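Local coordinates for protein taurine dioxygenase (Burkholderia xenovorans, PDB 5KEU) that probably acts as an iron(II)- and 2-oxoglutarate-dependent dioxygenase of the TauD/TfdA family, here with a magnesium ion bound, at residues V36-K41 with V73-Q78; T120-D125 with D149-N154; T124-T127 with P132-A135; A264-D267 with A272-A275. One frame throughout, in Å; residues are numbered along the deposited sequence.

Contact 1 (V36-K41 with V73-Q78); sequences VDLTRK and VAFSAQ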
loop_
_atom_site.group_PDB
_atom_site.type_symbol
_atom_site.label_atom_id
_atom_site.label_comp_id
_atom_site.label_asym_id
_atom_site.label_seq_id
_atom_site.Cartn_x
_atom_site.Cartn_y
_atom_site.Cartn_z
ATOM N N VAL B 36 -12.667 -15.909 -18.469
ATOM C CA VAL B 36 -12.923 -15.196 -19.712
ATOM C C VAL B 36 -11.617 -15.102 -20.496
ATOM O O VAL B 36 -10.538 -14.978 -19.911
ATOM C CB VAL B 36 -13.545 -13.808 -19.439
ATOM C CG1 VAL B 36 -12.570 -12.901 -18.679
ATOM C CG2 VAL B 36 -13.990 -13.167 -20.723
ATOM N N ASP B 37 -11.712 -15.205 -21.820
ATOM C CA ASP B 37 -10.546 -15.201 -22.705
ATOM C C ASP B 37 -10.534 -13.867 -23.449
ATOM O O ASP B 37 -11.319 -13.658 -24.376
ATOM C CB ASP B 37 -10.604 -16.393 -23.656
ATOM C CG ASP B 37 -9.500 -16.377 -24.711
ATOM O OD1 ASP B 37 -8.531 -15.595 -24.600
ATOM O OD2 ASP B 37 -9.606 -17.177 -25.666
ATOM N N LEU B 38 -9.634 -12.963 -23.046
ATOM C CA LEU B 38 -9.625 -11.636 -23.647
ATOM C C LEU B 38 -9.026 -11.621 -25.046
ATOM O O LEU B 38 -9.043 -10.558 -25.672
ATOM C CB LEU B 38 -8.874 -10.630 -22.761
ATOM C CG LEU B 38 -9.320 -10.538 -21.289
ATOM C CD1 LEU B 38 -8.736 -9.311 -20.620
ATOM C CD2 LEU B 38 -10.837 -10.571 -21.152
ATOM N N THR B 39 -8.506 -12.744 -25.557
ATOM C CA THR B 39 -8.006 -12.757 -26.929
ATOM C C THR B 39 -9.119 -12.865 -27.956
ATOM O O THR B 39 -8.865 -12.635 -29.141
ATOM C CB THR B 39 -7.019 -13.908 -27.171
ATOM O OG1 THR B 39 -7.681 -15.173 -27.008
ATOM C CG2 THR B 39 -5.822 -13.815 -26.237
ATOM N N ARG B 40 -10.331 -13.209 -27.543
ATOM C CA ARG B 40 -11.452 -13.335 -28.459
ATOM C C ARG B 40 -12.547 -12.363 -28.039
ATOM O O ARG B 40 -12.564 -11.873 -26.910
ATOM C CB ARG B 40 -11.979 -14.782 -28.491
ATOM N N LYS B 41 -13.458 -12.075 -28.961
ATOM C CA LYS B 41 -14.517 -11.117 -28.667
ATOM C C LYS B 41 -15.420 -11.623 -27.543
ATOM O O LYS B 41 -15.811 -12.795 -27.514
ATOM C CB LYS B 41 -15.349 -10.841 -29.921
ATOM C CG LYS B 41 -16.475 -9.851 -29.688
ATOM C CD LYS B 41 -17.099 -9.383 -30.996
ATOM C CE LYS B 41 -17.926 -8.124 -30.769
ATOM N NZ LYS B 41 -18.638 -7.682 -31.999
ATOM N N VAL B 73 -6.886 -3.524 -28.199
ATOM C CA VAL B 73 -7.799 -2.488 -28.672
ATOM C C VAL B 73 -9.212 -3.041 -28.821
ATOM O O VAL B 73 -10.194 -2.390 -28.437
ATOM C CB VAL B 73 -7.276 -1.894 -29.996
ATOM C CG1 VAL B 73 -8.290 -0.956 -30.598
ATOM C CG2 VAL B 73 -5.959 -1.157 -29.760
ATOM N N ALA B 74 -9.350 -4.236 -29.404
ATOM C CA ALA B 74 -10.689 -4.805 -29.582
ATOM C C ALA B 74 -11.403 -4.968 -28.244
ATOM O O ALA B 74 -12.595 -4.652 -28.116
ATOM C CB ALA B 74 -10.606 -6.151 -30.292
ATOM N N PHE B 75 -10.690 -5.474 -27.244
ATOM C CA PHE B 75 -11.259 -5.590 -25.906
ATOM C C PHE B 75 -11.699 -4.230 -25.378
ATOM O O PHE B 75 -12.816 -4.077 -24.864
ATOM C CB PHE B 75 -10.226 -6.208 -24.972
ATOM C CG PHE B 75 -10.631 -6.184 -23.518
ATOM C CD1 PHE B 75 -10.112 -5.232 -22.651
ATOM C CD2 PHE B 75 -11.523 -7.127 -23.020
ATOM C CE1 PHE B 75 -10.480 -5.212 -21.307
ATOM C CE2 PHE B 75 -11.889 -7.131 -21.669
ATOM C CZ PHE B 75 -11.372 -6.168 -20.810
ATOM N N SER B 76 -10.815 -3.233 -25.480
ATOM C CA SER B 76 -11.144 -1.883 -25.030
ATOM C C SER B 76 -12.408 -1.358 -25.701
ATOM O O SER B 76 -13.250 -0.725 -25.048
ATOM C CB SER B 76 -9.974 -0.938 -25.321
ATOM O OG SER B 76 -8.772 -1.442 -24.765
ATOM N N ALA B 77 -12.545 -1.588 -27.006
ATOM C CA ALA B 77 -13.645 -1.007 -27.763
ATOM C C ALA B 77 -14.992 -1.589 -27.368
ATOM O O ALA B 77 -16.028 -0.991 -27.684
ATOM C CB ALA B 77 -13.425 -1.210 -29.259
ATOM N N GLN B 78 -15.006 -2.740 -26.700
ATOM C CA GLN B 78 -16.269 -3.289 -26.222
ATOM C C GLN B 78 -16.797 -2.546 -25.008
ATOM O O GLN B 78 -17.945 -2.778 -24.612
ATOM C CB GLN B 78 -16.115 -4.785 -25.909
ATOM C CG GLN B 78 -15.846 -5.609 -27.161
ATOM C CD GLN B 78 -16.104 -7.102 -26.980
ATOM O OE1 GLN B 78 -15.181 -7.880 -26.743
ATOM N NE2 GLN B 78 -17.363 -7.504 -27.111
#
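Asp37 OD1 is gripped by two donors of Thr39, and between these two residues sits Leu38, the side chain that meets Phe75. Thr39 OG1 donates at 2.6 Å to Asp37 OD1 from the syn side of the carboxylate, and Thr39 N donates to the same oxygen from well above the carboxylate plane, on the same face. The backbone bond makes an Asx turn, set at the start of a type I beta turn from Asp37 to Arg40 whose own closing bond is weak. The two grips would limit rotation of the carboxylate and stiffen the bend that carries Leu38 at its second position. Leu38 has CG anti to its carbonyl carbon (chi1 -53°), and its two methyls share the work. CD1 lies over one face of the Phe75 ring in a CH-pi contact, 4.2 Å from the ring centroid and displaced toward the rim; CD2 comes to 3.6 Å from Phe75 CE2. A second, more exposed patch lies three residues on, at Gln78. Lys41 runs out extended, and its CG passes 3.6 Å from Gln78 NE2, so aliphatic chain meets amide; the polar partner of that amide nitrogen is the backbone oxygen of Leu42, which ties Gln78 to the same loop. Deeper in, Leu38 also rests on Phe62 of strand 59-62, and Phe75 on Ile137 of strand 135-140. The contact thus fastens the loop between strand 31-34 and helix 44-57 to helix 69-77, on the outside of the seven-stranded mixed sheet.

Contact 2 (T120-D125 with D149-N154); sequences TGWHTD and DTQWTN. With MG (magnesium ion), chain C; FMT (formic acid), chain T; FMT (formic acid), chain Z; FMT (formic acid), chain M.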
loop_
_atom_site.group_PDB
_atom_site.type_symbol
_atom_site.label_atom_id
_atom_site.label_comp_id
_atom_site.label_asym_id
_atom_site.label_seq_id
_atom_site.Cartn_x
_atom_site.Cartn_y
_atom_site.Cartn_z
ATOM N N THR B 120 1.997 11.878 -2.574
ATOM C CA THR B 120 2.805 12.158 -3.754
ATOM C C THR B 120 2.675 11.034 -4.768
ATOM O O THR B 120 2.822 9.849 -4.437
ATOM C CB THR B 120 4.268 12.350 -3.349
ATOM O OG1 THR B 120 4.360 13.483 -2.480
ATOM C CG2 THR B 120 5.131 12.574 -4.565
ATOM N N GLY B 121 2.378 11.403 -6.015
ATOM C CA GLY B 121 2.245 10.439 -7.076
ATOM C C GLY B 121 0.853 9.872 -7.246
ATOM O O GLY B 121 0.558 9.304 -8.304
ATOM N N TRP B 122 -0.018 10.018 -6.244
ATOM C CA TRP B 122 -1.403 9.570 -6.387
ATOM C C TRP B 122 -2.153 10.490 -7.331
ATOM O O TRP B 122 -2.076 11.714 -7.194
ATOM C CB TRP B 122 -2.101 9.554 -5.032
ATOM C CG TRP B 122 -1.713 8.396 -4.177
ATOM C CD1 TRP B 122 -0.717 8.354 -3.221
ATOM C CD2 TRP B 122 -2.312 7.098 -4.193
ATOM N NE1 TRP B 122 -0.680 7.102 -2.642
ATOM C CE2 TRP B 122 -1.646 6.314 -3.221
ATOM C CE3 TRP B 122 -3.339 6.513 -4.947
ATOM C CZ2 TRP B 122 -1.995 4.990 -2.969
ATOM C CZ3 TRP B 122 -3.694 5.186 -4.690
ATOM C CH2 TRP B 122 -3.013 4.441 -3.714
ATOM N N HIS B 123 -2.898 9.912 -8.273
ATOM C CA HIS B 123 -3.567 10.765 -9.255
ATOM C C HIS B 123 -4.696 10.019 -9.946
ATOM O O HIS B 123 -4.733 8.785 -9.995
ATOM C CB HIS B 123 -2.597 11.264 -10.331
ATOM C CG HIS B 123 -2.040 10.156 -11.166
ATOM N ND1 HIS B 123 -1.124 9.253 -10.675
ATOM C CD2 HIS B 123 -2.305 9.775 -12.440
ATOM C CE1 HIS B 123 -0.832 8.368 -11.615
ATOM N NE2 HIS B 123 -1.529 8.667 -12.701
ATOM N N THR B 124 -5.606 10.808 -10.502
ATOM C CA THR B 124 -6.627 10.335 -11.422
ATOM C C THR B 124 -6.205 10.826 -12.798
ATOM O O THR B 124 -5.783 11.974 -12.935
ATOM C CB THR B 124 -7.996 10.868 -11.015
ATOM O OG1 THR B 124 -8.291 10.419 -9.666
ATOM C CG2 THR B 124 -9.068 10.335 -11.917
ATOM N N ASP B 125 -6.261 9.960 -13.800
ATOM C CA ASP B 125 -5.618 10.301 -15.071
ATOM C C ASP B 125 -6.284 11.482 -15.770
ATOM O O ASP B 125 -7.503 11.520 -15.930
ATOM C CB ASP B 125 -5.624 9.101 -15.997
ATOM C CG ASP B 125 -4.582 8.075 -15.608
ATOM O OD1 ASP B 125 -3.547 8.458 -14.983
ATOM O OD2 ASP B 125 -4.810 6.897 -15.934
ATOM N N ASP B 149 4.902 -2.707 -8.348
ATOM C CA ASP B 149 3.479 -2.836 -8.047
ATOM C C ASP B 149 2.746 -1.511 -8.281
ATOM O O ASP B 149 3.309 -0.425 -8.148
ATOM C CB ASP B 149 3.271 -3.275 -6.593
ATOM C CG ASP B 149 3.805 -4.673 -6.304
ATOM O OD1 ASP B 149 4.333 -5.346 -7.220
ATOM O OD2 ASP B 149 3.690 -5.088 -5.143
ATOM N N THR B 150 1.464 -1.604 -8.580
ATOM C CA THR B 150 0.607 -0.432 -8.718
ATOM C C THR B 150 -0.429 -0.472 -7.597
ATOM O O THR B 150 -0.819 -1.554 -7.140
ATOM C CB THR B 150 -0.081 -0.422 -10.096
ATOM O OG1 THR B 150 0.903 -0.600 -11.127
ATOM C CG2 THR B 150 -0.856 0.880 -10.355
ATOM N N GLN B 151 -0.858 0.704 -7.139
ATOM C CA GLN B 151 -1.907 0.790 -6.126
ATOM C C GLN B 151 -3.052 1.669 -6.619
ATOM O O GLN B 151 -2.841 2.615 -7.381
ATOM C CB GLN B 151 -1.394 1.357 -4.815
ATOM C CG GLN B 151 -0.183 0.599 -4.255
ATOM C CD GLN B 151 0.052 0.885 -2.792
ATOM O OE1 GLN B 151 -0.875 0.830 -1.986
ATOM N NE2 GLN B 151 1.306 1.161 -2.430
ATOM N N TRP B 152 -4.261 1.372 -6.132
ATOM C CA TRP B 152 -5.451 2.170 -6.417
ATOM C C TRP B 152 -6.122 2.522 -5.102
ATOM O O TRP B 152 -6.070 1.742 -4.146
ATOM C CB TRP B 152 -6.487 1.410 -7.291
ATOM C CG TRP B 152 -6.075 1.277 -8.736
ATOM C CD1 TRP B 152 -6.523 2.030 -9.790
ATOM C CD2 TRP B 152 -5.137 0.337 -9.280
ATOM N NE1 TRP B 152 -5.909 1.620 -10.964
ATOM C CE2 TRP B 152 -5.059 0.583 -10.678
ATOM C CE3 TRP B 152 -4.361 -0.685 -8.732
ATOM C CZ2 TRP B 152 -4.236 -0.162 -11.527
ATOM C CZ3 TRP B 152 -3.535 -1.428 -9.589
ATOM C CH2 TRP B 152 -3.496 -1.172 -10.965
ATOM N N THR B 153 -6.807 3.666 -5.069
ATOM C CA THR B 153 -7.616 3.992 -3.907
ATOM C C THR B 153 -9.049 4.291 -4.346
ATOM O O THR B 153 -9.297 4.758 -5.465
ATOM C CB THR B 153 -7.017 5.160 -3.124
ATOM O OG1 THR B 153 -7.754 5.340 -1.908
ATOM C CG2 THR B 153 -7.034 6.465 -3.958
ATOM N N ASN B 154 -9.983 4.005 -3.448
ATOM C CA ASN B 154 -11.417 4.104 -3.710
ATOM C C ASN B 154 -11.895 5.479 -3.251
ATOM O O ASN B 154 -12.056 5.726 -2.055
ATOM C CB ASN B 154 -12.154 2.976 -2.985
ATOM C CG ASN B 154 -13.648 2.982 -3.256
ATOM O OD1 ASN B 154 -14.218 3.999 -3.632
ATOM N ND2 ASN B 154 -14.291 1.843 -3.039
HETATM MG MG MG C . -1.871 7.425 -14.101
HETATM C C FMT T . 4.033 16.636 -3.254
HETATM O O1 FMT T . 3.846 15.676 -4.001
HETATM O O2 FMT T . 5.090 17.273 -3.178
HETATM C C FMT Z . 1.155 2.498 -13.530
HETATM O O1 FMT Z . 0.131 3.184 -13.459
HETATM O O2 FMT Z . 1.404 1.531 -12.806
HETATM C C FMT M . 4.480 0.370 -4.220
HETATM O O1 FMT M . 3.718 1.350 -4.229
HETATM O O2 FMT M . 5.632 0.356 -4.683
HETATM O O HOH W 1 -2.103 6.337 -15.734
HETATM O O HOH W 2 -0.142 6.325 -13.684
#
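One wall of the double-stranded beta-helix (jelly-roll) core forms here: the indole of Trp122 abuts strand 150-154, while the neighbouring His123 and Asp125 supply the His-x-Asp part of the metal site. Trp122 meets the strand with the far end of its benzo ring. CZ3 lies 3.5 Å from Thr153 N, with that nitrogen at the ring edge near its plane. CH2 reaches Gln151 CB at 3.7 Å, and the Thr153 methyl CG2 is 3.7 Å from Trp122 CZ3, while Thr153 OG1 bonds to Ala247 O. On the metal side, His123 NE2 binds magnesium at 1.9 Å. Its other nitrogen, ND1, donates to Gly121 O at 2.9 Å, nearly in the ring plane; this second bond would hold the imidazole against rotation about its CB-CG bond. Past CB the Gln151 chain runs extended, and its NE2 donates almost straight (169°) to O1 of a formate, 3.0 Å away and probably from the crystallisation liquor. Strand 271-274 runs between the two segments, hydrogen-bonded to His123 on one side and to Gln151 and Thr153 on the other; strand 253-256 flanks 150-154 beyond, and Pro250 of the second subunit packs on Gln151.

Contact 3 (T124-T127 with P132-A135); sequences TDVT and PPWA. With MG (magnesium ion), chain C.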
loop_
_atom_site.group_PDB
_atom_site.type_symbol
_atom_site.label_atom_id
_atom_site.label_comp_id
_atom_site.label_asym_id
_atom_site.label_seq_id
_atom_site.Cartn_x
_atom_site.Cartn_y
_atom_site.Cartn_z
ATOM N N THR B 124 -5.606 10.808 -10.502
ATOM C CA THR B 124 -6.627 10.335 -11.422
ATOM C C THR B 124 -6.205 10.826 -12.798
ATOM O O THR B 124 -5.783 11.974 -12.935
ATOM C CB THR B 124 -7.996 10.868 -11.015
ATOM O OG1 THR B 124 -8.291 10.419 -9.666
ATOM C CG2 THR B 124 -9.068 10.335 -11.917
ATOM N N ASP B 125 -6.261 9.960 -13.800
ATOM C CA ASP B 125 -5.618 10.301 -15.071
ATOM C C ASP B 125 -6.284 11.482 -15.770
ATOM O O ASP B 125 -7.503 11.520 -15.930
ATOM C CB ASP B 125 -5.624 9.101 -15.997
ATOM C CG ASP B 125 -4.582 8.075 -15.608
ATOM O OD1 ASP B 125 -3.547 8.458 -14.983
ATOM O OD2 ASP B 125 -4.810 6.897 -15.934
ATOM N N VAL B 126 -5.457 12.416 -16.243
ATOM C CA VAL B 126 -5.848 13.519 -17.116
ATOM C C VAL B 126 -6.946 14.390 -16.533
ATOM O O VAL B 126 -7.768 14.932 -17.282
ATOM C CB VAL B 126 -6.289 13.026 -18.515
ATOM C CG1 VAL B 126 -6.015 14.113 -19.560
ATOM C CG2 VAL B 126 -5.600 11.737 -18.905
ATOM N N THR B 127 -6.981 14.554 -15.209
ATOM C CA THR B 127 -8.019 15.434 -14.685
ATOM C C THR B 127 -7.735 16.906 -14.959
ATOM O O THR B 127 -8.599 17.739 -14.682
ATOM C CB THR B 127 -8.256 15.220 -13.185
ATOM O OG1 THR B 127 -7.062 15.465 -12.431
ATOM C CG2 THR B 127 -8.759 13.810 -12.925
ATOM N N PRO B 132 -11.919 13.994 -18.512
ATOM C CA PRO B 132 -10.915 12.959 -18.265
ATOM C C PRO B 132 -11.440 11.606 -18.701
ATOM O O PRO B 132 -12.661 11.366 -18.699
ATOM C CB PRO B 132 -10.699 13.026 -16.744
ATOM C CG PRO B 132 -11.254 14.417 -16.329
ATOM C CD PRO B 132 -12.383 14.662 -17.282
ATOM N N PRO B 133 -10.556 10.704 -19.129
ATOM C CA PRO B 133 -11.011 9.384 -19.584
ATOM C C PRO B 133 -11.715 8.646 -18.455
ATOM O O PRO B 133 -11.348 8.774 -17.287
ATOM C CB PRO B 133 -9.713 8.679 -20.001
ATOM C CG PRO B 133 -8.615 9.418 -19.265
ATOM C CD PRO B 133 -9.093 10.855 -19.233
ATOM N N TRP B 134 -12.769 7.901 -18.799
ATOM C CA TRP B 134 -13.498 7.247 -17.717
ATOM C C TRP B 134 -12.817 5.970 -17.261
ATOM O O TRP B 134 -13.021 5.546 -16.114
ATOM C CB TRP B 134 -14.960 6.984 -18.122
ATOM C CG TRP B 134 -15.208 5.796 -18.992
ATOM C CD1 TRP B 134 -15.271 5.777 -20.361
ATOM C CD2 TRP B 134 -15.486 4.455 -18.562
ATOM N NE1 TRP B 134 -15.550 4.504 -20.805
ATOM C CE2 TRP B 134 -15.693 3.677 -19.723
ATOM C CE3 TRP B 134 -15.586 3.841 -17.310
ATOM C CZ2 TRP B 134 -15.972 2.311 -19.671
ATOM C CZ3 TRP B 134 -15.875 2.481 -17.258
ATOM C CH2 TRP B 134 -16.062 1.734 -18.434
ATOM N N ALA B 135 -11.965 5.375 -18.093
ATOM C CA ALA B 135 -11.316 4.133 -17.695
ATOM C C ALA B 135 -10.006 3.986 -18.447
ATOM O O ALA B 135 -9.811 4.587 -19.508
ATOM C CB ALA B 135 -12.213 2.917 -17.981
HETATM MG MG MG C . -1.871 7.425 -14.101
HETATM O O HOH W 1 -2.103 6.337 -15.734
HETATM O O HOH W 2 -0.142 6.325 -13.684
#
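A type II beta turn from Thr124 to Thr127 brings Val126 to within 5.2 Å of Pro132, CA to CA, so that the metal-bearing loop doubles back on the proline pair that leads into strand 135-140. The turn overlaps the His-x-Asp motif (His123 to Asp125) of this dioxygenase family; Asp125, its aspartate, is the second residue of the turn. Val126, in the third position, takes left-handed backbone angles (phi 57°, psi 33°), a conformation unfavourable for a beta-branched residue. Its side chain is met by Pro133, the two crossing at about a right angle: Val126 CG2 lies 3.6 Å from Pro133 CD, and Val126 CB is just as near to that ring carbon. CG2, anti to the carbonyl carbon, is the methyl turned to Pro133; Ala319 and Val320 of helix 313-322 also touch the Val126 side chain. Pro132 works differently, pressing its ring on backbone. Its CB lies 3.5 Å from Val126 O and 3.6 Å from Asp125 O, and its CG reaches Thr127 CA at 3.8 Å. No hydrogen bond joins the segments directly. Instead Asn268 ND2 donates to both Asp125 O and Pro133 O, bridging the turn to the proline segment. Thr127 OG1 bonds to His177 and Ser221, fixing the far end of the turn, and Ser221 OG also bonds Thr124 N at its start. Held from these sides, Asp125 carries its carboxylate to the metal, with CG anti to the carbonyl carbon (chi1 -76°), and OD1 binds magnesium at 2.2 Å while OD2 stands 3.5 Å from the ion.

Contact 4 (A264-D267 with A272-A275); sequences AFWD and AHLA. With MG (magnesium ion), chain C.
Aromatic contact carries this pair: the indole of Trp266 leans against the imidazole of His273 across the interior between two sheets. The rings are oblique, their planes 55° apart, with 4.8 Å between the centroids of the five-membered ring of Trp266 and the His273 ring. Trp266 CZ2 stands over one face of the imidazole, 3.8 Å above its plane and offset toward the rim, while Trp266 NE1 comes to 3.6 Å from His273 ND1. Both residues place CG between backbone N and carbonyl carbon, with chi1 66° for Trp266 and 57° for His273, and the two side chains meet at about a right angle. Further rings close in, for Trp152 touches both and His123 packs edge-to-face with His273. Metal bonding belongs to the histidine, whose NE2 binds magnesium at 2.1 Å; the metal bond and the indole over one face would both limit its rotation. Two waters are also ligands, and His123, Asp125 and the backbone oxygen of Asn323 complete the site. Backbone hydrogen bonding runs outward on each side: Trp266 pairs with Ser136 in the larger sheet, Ala272 with Thr153 in the smaller. Two facing sheets with metal-binding side chains between them are typical of the cupin-type jelly roll; here His273 joins His123 and Asp125 in the two-histidine, one-carboxylate facial triad that holds iron in this family, its place probably taken by magnesium.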
loop_
_atom_site.group_PDB
_atom_site.type_symbol
_atom_site.label_atom_id
_atom_site.label_comp_id
_atom_site.label_asym_id
_atom_site.label_seq_id
_atom_site.Cartn_x
_atom_site.Cartn_y
_atom_site.Cartn_z
ATOM N N ALA B 264 -4.933 -4.756 -15.888
ATOM C CA ALA B 264 -5.702 -3.970 -14.929
ATOM C C ALA B 264 -6.647 -3.045 -15.688
ATOM O O ALA B 264 -6.234 -2.370 -16.629
ATOM C CB ALA B 264 -4.782 -3.159 -14.013
ATOM N N PHE B 265 -7.905 -3.000 -15.255
ATOM C CA PHE B 265 -8.976 -2.265 -15.929
ATOM C C PHE B 265 -9.662 -1.470 -14.827
ATOM O O PHE B 265 -10.315 -2.063 -13.962
ATOM C CB PHE B 265 -9.930 -3.263 -16.598
ATOM C CG PHE B 265 -11.068 -2.658 -17.401
ATOM C CD1 PHE B 265 -11.202 -1.290 -17.607
ATOM C CD2 PHE B 265 -12.008 -3.511 -17.970
ATOM C CE1 PHE B 265 -12.265 -0.783 -18.374
ATOM C CE2 PHE B 265 -13.067 -3.017 -18.738
ATOM C CZ PHE B 265 -13.195 -1.642 -18.926
ATOM N N TRP B 266 -9.473 -0.151 -14.797
ATOM C CA TRP B 266 -9.985 0.615 -13.668
ATOM C C TRP B 266 -10.903 1.748 -14.101
ATOM O O TRP B 266 -10.797 2.266 -15.216
ATOM C CB TRP B 266 -8.862 1.186 -12.797
ATOM C CG TRP B 266 -7.953 2.236 -13.407
ATOM C CD1 TRP B 266 -8.089 3.589 -13.316
ATOM C CD2 TRP B 266 -6.718 2.004 -14.098
ATOM N NE1 TRP B 266 -7.035 4.218 -13.936
ATOM C CE2 TRP B 266 -6.173 3.267 -14.415
ATOM C CE3 TRP B 266 -6.040 0.854 -14.506
ATOM C CZ2 TRP B 266 -4.974 3.411 -15.121
ATOM C CZ3 TRP B 266 -4.849 0.997 -15.195
ATOM C CH2 TRP B 266 -4.331 2.267 -15.499
ATOM N N ASP B 267 -11.791 2.120 -13.172
ATOM C CA ASP B 267 -12.777 3.188 -13.351
ATOM C C ASP B 267 -12.148 4.472 -12.811
ATOM O O ASP B 267 -12.045 4.668 -11.594
ATOM C CB ASP B 267 -14.075 2.822 -12.633
ATOM C CG ASP B 267 -15.202 3.831 -12.878
ATOM O OD1 ASP B 267 -14.918 4.916 -13.430
ATOM O OD2 ASP B 267 -16.355 3.536 -12.498
ATOM N N ALA B 272 -8.191 6.949 -7.691
ATOM C CA ALA B 272 -6.873 7.452 -8.047
ATOM C C ALA B 272 -5.915 6.273 -7.960
ATOM O O ALA B 272 -6.223 5.255 -7.327
ATOM C CB ALA B 272 -6.406 8.589 -7.118
ATOM N N HIS B 273 -4.754 6.395 -8.603
ATOM C CA HIS B 273 -3.782 5.309 -8.557
ATOM C C HIS B 273 -2.375 5.866 -8.389
ATOM O O HIS B 273 -2.122 7.070 -8.510
ATOM C CB HIS B 273 -3.867 4.403 -9.794
ATOM C CG HIS B 273 -3.690 5.143 -11.085
ATOM N ND1 HIS B 273 -4.729 5.808 -11.700
ATOM C CD2 HIS B 273 -2.598 5.350 -11.859
ATOM C CE1 HIS B 273 -4.286 6.397 -12.796
ATOM N NE2 HIS B 273 -2.996 6.140 -12.914
ATOM N N LEU B 274 -1.454 4.955 -8.082
ATOM C CA LEU B 274 -0.085 5.279 -7.710
ATOM C C LEU B 274 0.828 4.383 -8.537
ATOM O O LEU B 274 0.832 3.161 -8.340
ATOM C CB LEU B 274 0.141 5.048 -6.207
ATOM C CG LEU B 274 1.581 5.282 -5.718
ATOM C CD1 LEU B 274 1.974 6.765 -5.757
ATOM C CD2 LEU B 274 1.803 4.681 -4.313
ATOM N N ALA B 275 1.601 4.981 -9.451
ATOM C CA ALA B 275 2.581 4.219 -10.221
ATOM C C ALA B 275 3.786 3.880 -9.345
ATOM O O ALA B 275 4.075 4.588 -8.379
ATOM C CB ALA B 275 3.042 5.015 -11.450
HETATM MG MG MG C . -1.871 7.425 -14.101
HETATM O O HOH W 1 -2.103 6.337 -15.734
HETATM O O HOH W 2 -0.142 6.325 -13.684
#

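Contacts 2, 3 and 4 lie in the buried core around one magnesium ion, whereas contact 1 is partly exposed, its centre about 20 Å from that of the chain, and reaches the core through Phe75 CZ, 3.9 Å from Phe265 CD2 of contact 4. Contacts 2 and 3 share Thr124 and Asp125; contacts 2 and 4 share the four-stranded sheet, in which 271-274 lies between 122-123 and 150-154. Contact 4 pairs a strand of each sheet. The chemistry follows position: a methyl-over-ring contact and an Asx turn at the periphery, proline packing on a turn in contact 3, an indole edge against strand backbone in contact 2, and an indole against a metal-binding imidazole in contact 4.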